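Side-chain contacts in phosphopantothenoylcysteine decarboxylase (Cryptococcus neoformans, PDB 6EOA), which binds flavin mononucleotide and probably decarboxylates phosphopantothenoylcysteine on the route to coenzyme A: residues Y77-E80 against D81-N84; P173-T177 against Y178-H182; R183-T186 against R187-V191; K218-W222 against R223-S227. One frame throughout, in Å; residues are numbered along the deposited sequence.

Contact 1: Y77-E80 against D81-N84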
loop_
_atom_site.group_PDB
_atom_site.type_symbol
_atom_site.label_atom_id
_atom_site.label_comp_id
_atom_site.label_asym_id
_atom_site.label_seq_id
_atom_site.Cartn_x
_atom_site.Cartn_y
_atom_site.Cartn_z
ATOM N N TYR A 77 11.972 5.617 17.484
ATOM C CA TYR A 77 12.693 4.977 18.583
ATOM C C TYR A 77 13.514 3.785 18.097
ATOM O O TYR A 77 13.243 3.218 17.038
ATOM C CB TYR A 77 11.723 4.535 19.686
ATOM C CG TYR A 77 10.878 3.324 19.344
ATOM C CD1 TYR A 77 11.163 2.074 19.886
ATOM C CD2 TYR A 77 9.797 3.429 18.479
ATOM C CE1 TYR A 77 10.392 0.964 19.573
ATOM C CE2 TYR A 77 9.020 2.327 18.164
ATOM C CZ TYR A 77 9.324 1.101 18.711
ATOM O OH TYR A 77 8.552 0.006 18.397
ATOM N N SER A 78 14.519 3.415 18.883
ATOM C CA SER A 78 15.400 2.302 18.547
ATOM C C SER A 78 15.298 1.180 19.575
ATOM O O SER A 78 14.641 1.325 20.608
ATOM C CB SER A 78 16.846 2.783 18.451
ATOM O OG SER A 78 17.298 3.247 19.711
ATOM N N GLN A 79 15.958 0.063 19.290
ATOM C CA GLN A 79 15.984 -1.065 20.210
ATOM C C GLN A 79 16.661 -0.664 21.515
ATOM O O GLN A 79 16.284 -1.116 22.596
ATOM C CB GLN A 79 16.709 -2.257 19.580
ATOM C CG GLN A 79 16.926 -3.426 20.523
ATOM C CD GLN A 79 15.638 -4.147 20.851
ATOM O OE1 GLN A 79 14.917 -4.589 19.955
ATOM N NE2 GLN A 79 15.338 -4.267 22.138
ATOM N N GLU A 80 17.653 0.209 21.406
ATOM C CA GLU A 80 18.427 0.596 22.571
ATOM C C GLU A 80 17.654 1.567 23.452
ATOM O O GLU A 80 17.872 1.615 24.663
ATOM C CB GLU A 80 19.766 1.196 22.148
ATOM C CG GLU A 80 20.926 0.724 23.017
ATOM C CD GLU A 80 20.964 -0.792 23.168
ATOM O OE1 GLU A 80 20.736 -1.510 22.166
ATOM O OE2 GLU A 80 21.213 -1.265 24.296
ATOM N N ASP A 81 16.745 2.329 22.849
ATOM C CA ASP A 81 15.825 3.159 23.620
ATOM C C ASP A 81 14.996 2.265 24.533
ATOM O O ASP A 81 14.815 2.561 25.715
ATOM C CB ASP A 81 14.910 3.979 22.702
ATOM C CG ASP A 81 15.652 5.077 21.960
ATOM O OD1 ASP A 81 16.682 5.562 22.476
ATOM O OD2 ASP A 81 15.207 5.451 20.854
ATOM N N VAL A 82 14.498 1.166 23.972
ATOM C CA VAL A 82 13.734 0.184 24.736
ATOM C C VAL A 82 14.589 -0.423 25.849
ATOM O O VAL A 82 14.159 -0.499 27.001
ATOM C CB VAL A 82 13.198 -0.943 23.831
ATOM C CG1 VAL A 82 12.594 -2.058 24.672
ATOM C CG2 VAL A 82 12.177 -0.398 22.843
ATOM N N ASP A 83 15.801 -0.843 25.500
ATOM C CA ASP A 83 16.725 -1.424 26.471
ATOM C C ASP A 83 17.066 -0.445 27.593
ATOM O O ASP A 83 17.058 -0.817 28.771
ATOM C CB ASP A 83 18.004 -1.890 25.777
ATOM C CG ASP A 83 17.800 -3.166 24.977
ATOM O OD1 ASP A 83 16.631 -3.546 24.742
ATOM O OD2 ASP A 83 18.809 -3.791 24.583
ATOM N N ASN A 84 17.369 0.800 27.230
ATOM C CA ASN A 84 17.600 1.851 28.222
ATOM C C ASN A 84 16.379 2.018 29.116
ATOM O O ASN A 84 16.496 2.222 30.325
ATOM C CB ASN A 84 17.925 3.184 27.546
ATOM C CG ASN A 84 19.347 3.249 27.028
ATOM O OD1 ASN A 84 20.196 2.442 27.403
ATOM N ND2 ASN A 84 19.616 4.221 26.162
#
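Y77 meets V82 at the foot of helix 79-89, just before a capping box formed by S78 and D81 opens that helix; the helix is the crossover of a beta-alpha-beta unit between strands 63-69 and 105-106. The tyrosine is buried, and V82 CG2 lies at the edge of its ring, near the ring plane, 4.0 Å from Y77 CE1. Y77 OH is hydrogen-bonded to T41 OG1, so a residue with both a flat apolar body and a polar end suits this position between strand and helix.

S78 is the N-cap. Its OG accepts a weak bond from D81 N at 3.3 Å, and in return S78 N donates to D81 OD2 at 2.9 Å, arriving from above the carboxylate plane. The short hydroxyl reaches forward to D81 N and the short acid reaches back to S78 N, which is why serine and aspartate fit the two ends of the box.

Q79 bends at chi2 (71°), bringing its amide round beside D83. There NE2 donates to D83 OD1 at 3.0 Å; the acceptor lies in the amide plane, whereas the donor stands 38° above the carboxylate plane. Q79 is also bonded through OE1 to V105 N and through NE2 to V103 O, a use of both amide ends that ties the helix start to the next strand.

E80 lies near the same aspartate. The two carboxylates are turned 79° apart, and D83 OD2 is hydrogen-bonded to H100 ND1, which may ease the closeness of like charges where E80 OE2 stands 3.5 Å from D83 OD2.

Contact 2: P173-T177 against Y178-H182. With FMN (flavin mononucleotide), chain B.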
loop_
_atom_site.group_PDB
_atom_site.type_symbol
_atom_site.label_atom_id
_atom_site.label_comp_id
_atom_site.label_asym_id
_atom_site.label_seq_id
_atom_site.Cartn_x
_atom_site.Cartn_y
_atom_site.Cartn_z
ATOM N N PRO A 173 -5.555 5.388 18.424
ATOM C CA PRO A 173 -5.272 6.337 17.344
ATOM C C PRO A 173 -4.436 7.506 17.851
ATOM O O PRO A 173 -4.640 7.976 18.971
ATOM C CB PRO A 173 -6.664 6.797 16.898
ATOM C CG PRO A 173 -7.591 5.708 17.351
ATOM C CD PRO A 173 -7.001 5.202 18.632
ATOM N N ALA A 174 -3.487 7.945 17.034
ATOM C CA ALA A 174 -2.600 9.039 17.401
ATOM C C ALA A 174 -2.142 9.749 16.143
ATOM O O ALA A 174 -1.330 9.222 15.382
ATOM C CB ALA A 174 -1.412 8.530 18.186
ATOM N N MET A 175 -2.669 10.946 15.922
ATOM C CA MET A 175 -2.414 11.643 14.675
ATOM C C MET A 175 -2.664 13.135 14.797
ATOM O O MET A 175 -3.257 13.602 15.773
ATOM C CB MET A 175 -3.281 11.048 13.555
ATOM C CG MET A 175 -4.784 11.135 13.794
ATOM S SD MET A 175 -5.742 10.078 12.681
ATOM C CE MET A 175 -5.526 8.481 13.468
ATOM N N ASN A 176 -2.185 13.880 13.805
ATOM C CA ASN A 176 -2.484 15.296 13.700
ATOM C C ASN A 176 -3.993 15.470 13.704
ATOM O O ASN A 176 -4.715 14.647 13.138
ATOM C CB ASN A 176 -1.864 15.892 12.437
ATOM C CG ASN A 176 -2.269 17.333 12.216
ATOM O OD1 ASN A 176 -3.192 17.618 11.455
ATOM N ND2 ASN A 176 -1.582 18.251 12.885
ATOM N N THR A 177 -4.469 16.524 14.357
ATOM C CA THR A 177 -5.897 16.679 14.580
ATOM C C THR A 177 -6.680 16.758 13.273
ATOM O O THR A 177 -7.815 16.295 13.198
ATOM C CB THR A 177 -6.204 17.928 15.445
ATOM O OG1 THR A 177 -7.622 18.115 15.528
ATOM C CG2 THR A 177 -5.555 19.173 14.859
ATOM N N TYR A 178 -6.069 17.316 12.237
ATOM C CA TYR A 178 -6.746 17.413 10.952
ATOM C C TYR A 178 -6.781 16.066 10.237
ATOM O O TYR A 178 -7.623 15.840 9.369
ATOM C CB TYR A 178 -6.085 18.478 10.078
ATOM C CG TYR A 178 -6.511 19.878 10.454
ATOM C CD1 TYR A 178 -7.857 20.199 10.576
ATOM C CD2 TYR A 178 -5.575 20.870 10.710
ATOM C CE1 TYR A 178 -8.260 21.474 10.929
ATOM C CE2 TYR A 178 -5.969 22.151 11.065
ATOM C CZ TYR A 178 -7.313 22.446 11.173
ATOM O OH TYR A 178 -7.715 23.716 11.525
ATOM N N MET A 179 -5.874 15.165 10.604
ATOM C CA MET A 179 -5.949 13.800 10.098
ATOM C C MET A 179 -7.081 13.059 10.798
ATOM O O MET A 179 -7.812 12.296 10.171
ATOM C CB MET A 179 -4.629 13.052 10.292
ATOM C CG MET A 179 -3.574 13.360 9.241
ATOM S SD MET A 179 -2.338 12.052 9.133
ATOM C CE MET A 179 -1.240 12.716 7.882
ATOM N N TYR A 180 -7.229 13.297 12.099
ATOM C CA TYR A 180 -8.285 12.642 12.863
ATOM C C TYR A 180 -9.667 13.158 12.475
ATOM O O TYR A 180 -10.639 12.406 12.495
ATOM C CB TYR A 180 -8.073 12.823 14.368
ATOM C CG TYR A 180 -9.085 12.051 15.188
ATOM C CD1 TYR A 180 -8.970 10.676 15.343
ATOM C CD2 TYR A 180 -10.169 12.691 15.783
ATOM C CE1 TYR A 180 -9.894 9.960 16.071
ATOM C CE2 TYR A 180 -11.100 11.976 16.519
ATOM C CZ TYR A 180 -10.953 10.608 16.659
ATOM O OH TYR A 180 -11.864 9.877 17.386
ATOM N N GLN A 181 -9.751 14.440 12.124
ATOM C CA GLN A 181 -11.022 15.050 11.738
ATOM C C GLN A 181 -11.434 14.703 10.312
ATOM O O GLN A 181 -12.576 14.947 9.920
ATOM C CB GLN A 181 -10.950 16.569 11.890
ATOM C CG GLN A 181 -10.862 17.044 13.323
ATOM C CD GLN A 181 -10.727 18.547 13.421
ATOM O OE1 GLN A 181 -11.583 19.291 12.941
ATOM N NE2 GLN A 181 -9.642 19.006 14.040
ATOM N N HIS A 182 -10.499 14.152 9.542
ATOM C CA HIS A 182 -10.766 13.703 8.176
ATOM C C HIS A 182 -11.973 12.762 8.148
ATOM O O HIS A 182 -12.181 11.980 9.077
ATOM C CB HIS A 182 -9.523 13.014 7.600
ATOM C CG HIS A 182 -9.549 12.835 6.116
ATOM N ND1 HIS A 182 -10.110 11.731 5.507
ATOM C CD2 HIS A 182 -9.057 13.604 5.116
ATOM C CE1 HIS A 182 -9.971 11.837 4.199
ATOM N NE2 HIS A 182 -9.335 12.964 3.935
HETATM N N1 FMN B . 0.873 9.964 11.029
HETATM C C2 FMN B . -0.077 9.832 12.023
HETATM O O2 FMN B . -1.133 9.244 11.782
HETATM N N3 FMN B . 0.157 10.368 13.278
HETATM C C4 FMN B . 1.339 11.033 13.546
HETATM O O4 FMN B . 1.538 11.502 14.667
HETATM C C4A FMN B . 2.301 11.164 12.546
HETATM N N5 FMN B . 3.489 11.826 12.797
HETATM C C5A FMN B . 4.439 11.947 11.799
HETATM C C6 FMN B . 5.639 12.608 12.050
HETATM C C7 FMN B . 6.596 12.731 11.047
HETATM C C7M FMN B . 7.887 13.448 11.320
HETATM C C8 FMN B . 6.349 12.188 9.789
HETATM C C8M FMN B . 7.364 12.309 8.689
HETATM C C9 FMN B . 5.153 11.528 9.539
HETATM C C9A FMN B . 4.196 11.406 10.540
HETATM N N10 FMN B . 3.007 10.744 10.289
HETATM C C10 FMN B . 2.059 10.624 11.285
HETATM C "C1'" FMN B . 2.740 10.162 8.932
HETATM C "C2'" FMN B . 3.101 8.680 8.922
HETATM O "O2'" FMN B . 4.350 8.460 9.551
HETATM C "C3'" FMN B . 3.145 8.158 7.494
HETATM O "O3'" FMN B . 1.829 8.172 6.987
HETATM C "C4'" FMN B . 3.709 6.742 7.456
HETATM O "O4'" FMN B . 4.031 6.378 6.131
HETATM C "C5'" FMN B . 2.698 5.761 8.031
HETATM O "O5'" FMN B . 3.312 4.506 8.214
HETATM P P FMN B . 2.669 3.434 9.236
HETATM O O1P FMN B . 1.440 2.830 8.594
HETATM O O2P FMN B . 2.276 4.077 10.548
HETATM O O3P FMN B . 3.698 2.366 9.497
#
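N176 OD1 accepts from Y178 N at 3.0 Å and so caps the start of helix 177-180; the donor stands 56° above the plane of the side-chain carbonyl. With CG anti to the backbone N (chi1 174°), the side chain leans forward to reach Y178 N. The main-chain N176 O serves two donors: Y180 N at 3.0 Å and M179 N, more weakly.

T177 and Q181 run side by side. Q181 NE2 gives its hydrogen to T177 OG1 at 2.7 Å, with the acceptor close to the amide plane, while Q181 N is bound by T177 O at 2.9 Å. T177 OG1 also has a weak bond to P216 O.

This short helix follows strand 169-173 of the parallel sheet, and the connecting loop forms part of the flavin pocket. A174 O accepts the N-H of flavin N3 at 2.8 Å, and a weak bond from S44 OG reaches the same oxygen. Methionine, flexible and apolar, suits the next position: M175 CB lies 3.3 Å from FMN O2, while its chain runs on until CG meets Y180 CB at 3.7 Å and SD sits at the edge of the tyrosine ring, 3.6 Å from Y180 N.

Contact 3: R183-T186 against R187-V191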
loop_
_atom_site.group_PDB
_atom_site.type_symbol
_atom_site.label_atom_id
_atom_site.label_comp_id
_atom_site.label_asym_id
_atom_site.label_seq_id
_atom_site.Cartn_x
_atom_site.Cartn_y
_atom_site.Cartn_z
ATOM N N ARG A 183 -12.762 12.848 7.084
ATOM C CA ARG A 183 -14.011 12.102 6.986
ATOM C C ARG A 183 -13.814 10.591 7.056
ATOM O O ARG A 183 -14.685 9.867 7.549
ATOM C CB ARG A 183 -14.738 12.459 5.688
ATOM C CG ARG A 183 -16.189 12.006 5.645
ATOM C CD ARG A 183 -17.099 13.171 5.299
ATOM N NE ARG A 183 -18.499 12.773 5.179
ATOM C CZ ARG A 183 -19.337 13.260 4.268
ATOM N NH1 ARG A 183 -18.915 14.163 3.393
ATOM N NH2 ARG A 183 -20.596 12.843 4.231
ATOM N N LEU A 184 -12.670 10.122 6.567
ATOM C CA LEU A 184 -12.421 8.690 6.459
ATOM C C LEU A 184 -11.996 8.061 7.779
ATOM O O LEU A 184 -12.046 6.841 7.935
ATOM C CB LEU A 184 -11.360 8.426 5.395
ATOM C CG LEU A 184 -11.764 8.855 3.984
ATOM C CD1 LEU A 184 -10.661 8.562 2.995
ATOM C CD2 LEU A 184 -13.055 8.164 3.573
ATOM N N THR A 185 -11.572 8.893 8.724
ATOM C CA THR A 185 -11.149 8.407 10.031
ATOM C C THR A 185 -12.293 7.721 10.767
ATOM O O THR A 185 -12.149 6.602 11.260
ATOM C CB THR A 185 -10.609 9.548 10.902
ATOM O OG1 THR A 185 -9.409 10.066 10.317
ATOM C CG2 THR A 185 -10.309 9.046 12.311
ATOM N N THR A 186 -13.432 8.399 10.835
ATOM C CA THR A 186 -14.590 7.875 11.545
ATOM C C THR A 186 -15.175 6.654 10.840
ATOM O O THR A 186 -15.706 5.754 11.486
ATOM C CB THR A 186 -15.680 8.947 11.692
ATOM O OG1 THR A 186 -16.047 9.436 10.397
ATOM C CG2 THR A 186 -15.163 10.103 12.533
ATOM N N ARG A 187 -15.077 6.626 9.515
ATOM C CA ARG A 187 -15.522 5.468 8.747
ATOM C C ARG A 187 -14.617 4.254 8.992
ATOM O O ARG A 187 -15.081 3.113 8.966
ATOM C CB ARG A 187 -15.567 5.801 7.255
ATOM C CG ARG A 187 -15.987 4.637 6.368
ATOM C CD ARG A 187 -16.057 5.041 4.901
ATOM N NE ARG A 187 -17.128 6.002 4.648
ATOM C CZ ARG A 187 -17.315 6.632 3.492
ATOM N NH1 ARG A 187 -16.496 6.413 2.468
ATOM N NH2 ARG A 187 -18.319 7.488 3.360
ATOM N N HIS A 188 -13.332 4.499 9.233
ATOM C CA HIS A 188 -12.387 3.415 9.506
ATOM C C HIS A 188 -12.488 2.946 10.952
ATOM O O HIS A 188 -12.369 1.749 11.232
ATOM C CB HIS A 188 -10.953 3.847 9.196
ATOM C CG HIS A 188 -10.701 4.108 7.744
ATOM N ND1 HIS A 188 -9.557 4.724 7.284
ATOM C CD2 HIS A 188 -11.451 3.842 6.647
ATOM C CE1 HIS A 188 -9.612 4.825 5.967
ATOM N NE2 HIS A 188 -10.750 4.295 5.556
ATOM N N LEU A 189 -12.698 3.887 11.869
ATOM C CA LEU A 189 -12.938 3.542 13.264
ATOM C C LEU A 189 -14.194 2.690 13.363
ATOM O O LEU A 189 -14.266 1.773 14.173
ATOM C CB LEU A 189 -13.077 4.794 14.137
ATOM C CG LEU A 189 -11.836 5.660 14.367
ATOM C CD1 LEU A 189 -12.208 6.903 15.177
ATOM C CD2 LEU A 189 -10.731 4.871 15.063
ATOM N N ALA A 190 -15.177 3.000 12.524
ATOM C CA ALA A 190 -16.430 2.252 12.489
ATOM C C ALA A 190 -16.205 0.817 12.022
ATOM O O ALA A 190 -16.677 -0.127 12.655
ATOM C CB ALA A 190 -17.439 2.951 11.587
ATOM N N VAL A 191 -15.488 0.663 10.911
ATOM C CA VAL A 191 -15.140 -0.655 10.389
ATOM C C VAL A 191 -14.336 -1.450 11.417
ATOM O O VAL A 191 -14.642 -2.601 11.718
ATOM C CB VAL A 191 -14.332 -0.545 9.078
ATOM C CG1 VAL A 191 -13.716 -1.888 8.712
ATOM C CG2 VAL A 191 -15.213 -0.031 7.954
#
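Packing between L184 and H188, one turn apart near the start of helix 183-195, makes this a local contact within a single helix that lies at the subunit interface. The imidazole of H188 is laid over the carbonyl of L184, whose oxygen sits 3.1 Å above one ring face, offset toward the rim. That same oxygen accepts the backbone N-H of H188 at 3.0 Å. H188 CG is anti to its carbonyl carbon (chi1 -66°), a torsion that turns the ring back along the helix until CE1 comes within 4.0 Å of L184 CB. A flat, partly apolar ring suits this buried site, where H188 also packs on L144 and A145 of helix 141-149.

On another side of the helix, T185 and L189 lie alongside each other, T185 CG2 meeting L189 CD1 at 4.1 Å. The threonine combines that methyl with a hydroxyl that is bonded to M179 O and to R161 of the second subunit. L184 and R187 point the same way as well: L184 CD2 touches R187 NH1 at 4.0 Å, obliquely to the guanidinium.

R187 is bent at chi3 and forms a salt bridge with D195 of the second subunit, while R183 NH1 bonds to the main-chain oxygen of that same D195. Two arginines one turn apart thus converge on a single residue across the interface, which probably accommodates both positive groups.

Contact 4: K218-W222 against R223-S227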
loop_
_atom_site.group_PDB
_atom_site.type_symbol
_atom_site.label_atom_id
_atom_site.label_comp_id
_atom_site.label_asym_id
_atom_site.label_seq_id
_atom_site.Cartn_x
_atom_site.Cartn_y
_atom_site.Cartn_z
ATOM N N LYS A 218 -4.301 13.448 19.925
ATOM C CA LYS A 218 -3.198 12.994 20.762
ATOM C C LYS A 218 -3.519 11.632 21.358
ATOM O O LYS A 218 -4.635 11.397 21.819
ATOM C CB LYS A 218 -2.906 14.011 21.872
ATOM C CG LYS A 218 -1.792 13.604 22.826
ATOM C CD LYS A 218 -1.230 14.815 23.565
ATOM C CE LYS A 218 0.245 14.630 23.884
ATOM N NZ LYS A 218 1.047 15.810 23.455
ATOM N N MET A 219 -2.540 10.733 21.337
ATOM C CA MET A 219 -2.727 9.386 21.857
ATOM C C MET A 219 -3.120 9.404 23.328
ATOM O O MET A 219 -2.728 10.303 24.076
ATOM C CB MET A 219 -1.452 8.563 21.679
ATOM C CG MET A 219 -1.629 7.074 21.946
ATOM S SD MET A 219 -0.081 6.161 21.842
ATOM C CE MET A 219 0.859 6.961 23.142
ATOM N N THR A 220 -3.917 8.419 23.725
ATOM C CA THR A 220 -4.166 8.163 25.134
ATOM C C THR A 220 -2.822 8.103 25.841
ATOM O O THR A 220 -1.889 7.474 25.335
ATOM C CB THR A 220 -4.928 6.848 25.343
ATOM O OG1 THR A 220 -6.101 6.831 24.517
ATOM C CG2 THR A 220 -5.317 6.674 26.804
ATOM N N ASP A 221 -2.708 8.777 26.982
ATOM C CA ASP A 221 -1.440 8.827 27.701
ATOM C C ASP A 221 -0.915 7.415 27.952
ATOM O O ASP A 221 -1.679 6.520 28.312
ATOM C CB ASP A 221 -1.586 9.588 29.018
ATOM C CG ASP A 221 -0.250 9.855 29.678
ATOM O OD1 ASP A 221 0.426 10.829 29.281
ATOM O OD2 ASP A 221 0.126 9.089 30.591
ATOM N N TRP A 222 0.382 7.217 27.738
ATOM C CA TRP A 222 0.960 5.879 27.767
ATOM C C TRP A 222 0.766 5.192 29.119
ATOM O O TRP A 222 0.653 3.968 29.189
ATOM C CB TRP A 222 2.446 5.928 27.403
ATOM C CG TRP A 222 3.329 6.575 28.430
ATOM C CD1 TRP A 222 3.691 7.889 28.491
ATOM C CD2 TRP A 222 3.977 5.929 29.532
ATOM N NE1 TRP A 222 4.518 8.103 29.567
ATOM C CE2 TRP A 222 4.708 6.916 30.224
ATOM C CE3 TRP A 222 4.007 4.612 30.003
ATOM C CZ2 TRP A 222 5.460 6.629 31.362
ATOM C CZ3 TRP A 222 4.754 4.329 31.133
ATOM C CH2 TRP A 222 5.470 5.334 31.800
ATOM N N ARG A 223 0.711 5.977 30.189
ATOM C CA ARG A 223 0.460 5.417 31.514
ATOM C C ARG A 223 -0.964 4.884 31.596
ATOM O O ARG A 223 -1.226 3.873 32.247
ATOM C CB ARG A 223 0.707 6.463 32.602
ATOM C CG ARG A 223 2.142 6.941 32.663
ATOM C CD ARG A 223 2.292 8.141 33.580
ATOM N NE ARG A 223 3.394 8.996 33.149
ATOM C CZ ARG A 223 3.250 10.060 32.363
ATOM N NH1 ARG A 223 2.045 10.406 31.926
ATOM N NH2 ARG A 223 4.310 10.781 32.018
ATOM N N ASP A 224 -1.886 5.567 30.926
ATOM C CA ASP A 224 -3.261 5.098 30.867
ATOM C C ASP A 224 -3.331 3.812 30.056
ATOM O O ASP A 224 -4.048 2.884 30.424
ATOM C CB ASP A 224 -4.174 6.172 30.274
ATOM C CG ASP A 224 -4.280 7.398 31.164
ATOM O OD1 ASP A 224 -4.081 7.260 32.391
ATOM O OD2 ASP A 224 -4.560 8.497 30.640
ATOM N N ILE A 225 -2.567 3.757 28.967
ATOM C CA ILE A 225 -2.466 2.547 28.152
ATOM C C ILE A 225 -2.040 1.345 28.981
ATOM O O ILE A 225 -2.636 0.272 28.888
ATOM C CB ILE A 225 -1.454 2.712 27.003
ATOM C CG1 ILE A 225 -1.755 3.974 26.200
ATOM C CG2 ILE A 225 -1.473 1.486 26.100
ATOM C CD1 ILE A 225 -3.052 3.900 25.474
ATOM N N VAL A 226 -0.998 1.535 29.786
ATOM C CA VAL A 226 -0.449 0.458 30.601
ATOM C C VAL A 226 -1.482 -0.058 31.600
ATOM O O VAL A 226 -1.630 -1.268 31.774
ATOM C CB VAL A 226 0.817 0.911 31.360
ATOM C CG1 VAL A 226 1.261 -0.155 32.352
ATOM C CG2 VAL A 226 1.936 1.222 30.384
ATOM N N SER A 227 -2.205 0.856 32.239
ATOM C CA SER A 227 -3.192 0.465 33.239
ATOM C C SER A 227 -4.418 -0.161 32.575
ATOM O O SER A 227 -5.102 -0.986 33.183
ATOM C CB SER A 227 -3.604 1.659 34.110
ATOM O OG SER A 227 -4.593 2.450 33.478
#
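W222 and R223 are neighbours whose side chains fold onto one another where helix 222-237 begins. R223 CG sits over the centre of the six-membered ring of W222, 3.5 Å from its centroid and 11° off the ring normal, a CH-pi contact. Farther out the guanidinium is inclined 48° to the indole, with W222 NE1 over its face. The indole takes up chi1 70°, between the backbone N and the carbonyl carbon, which turns the ring toward R223, whose chain lies over its face; at its edge it meets V226 CG2, 4.0 Å from W222 CE3. A large flat ring suits this place because it also packs on I53 and A56 of helix 50-59.

The inner side is tight as well. T220 CB presses on I225 CD1 at 3.5 Å, closer than usual for two carbons, and I225 continues inward onto V135 and C172 of the sheet. T220 has a hydroxyl for S201 OG and a methyl for D224 CB, so its two branches serve different neighbours.

The outer side is looser and polar, for R223 and D224 are exposed. There R223 NH1 forms a salt bridge with D221 OD2 at 2.7 Å, though as a hydrogen bond it is weak. The same oxygen accepts R223 N at 3.2 Å from above the carboxylate plane. Aspartate suits this position, since one short acid both pairs with the arginine and, with OD2 accepting R223 N, acts as N-cap of a helix packed on the parallel sheet of a Rossmann-like alpha/beta fold.

S78, N176 and D221 cap the helices of contacts 1, 2 and 4, and H182 of contact 2 caps the helix of contact 3. Contact 2 touches the flavin itself and is joined to two others. Its M179 O lies 2.7 Å from T185 OG1 of contact 3, and its A174 CB is 3.5 Å from M219 CB in 218-222. T185 is about 8 Å from the flavin and T220 about 13 Å, by side chain. Contacts 2 and 3 both reach the second subunit, which also supplies C152 O to the flavin. Contact 1 stands apart, its centre about 33 Å from that of contact 3, yet the Y77 side chain comes within about 10 Å of the flavin.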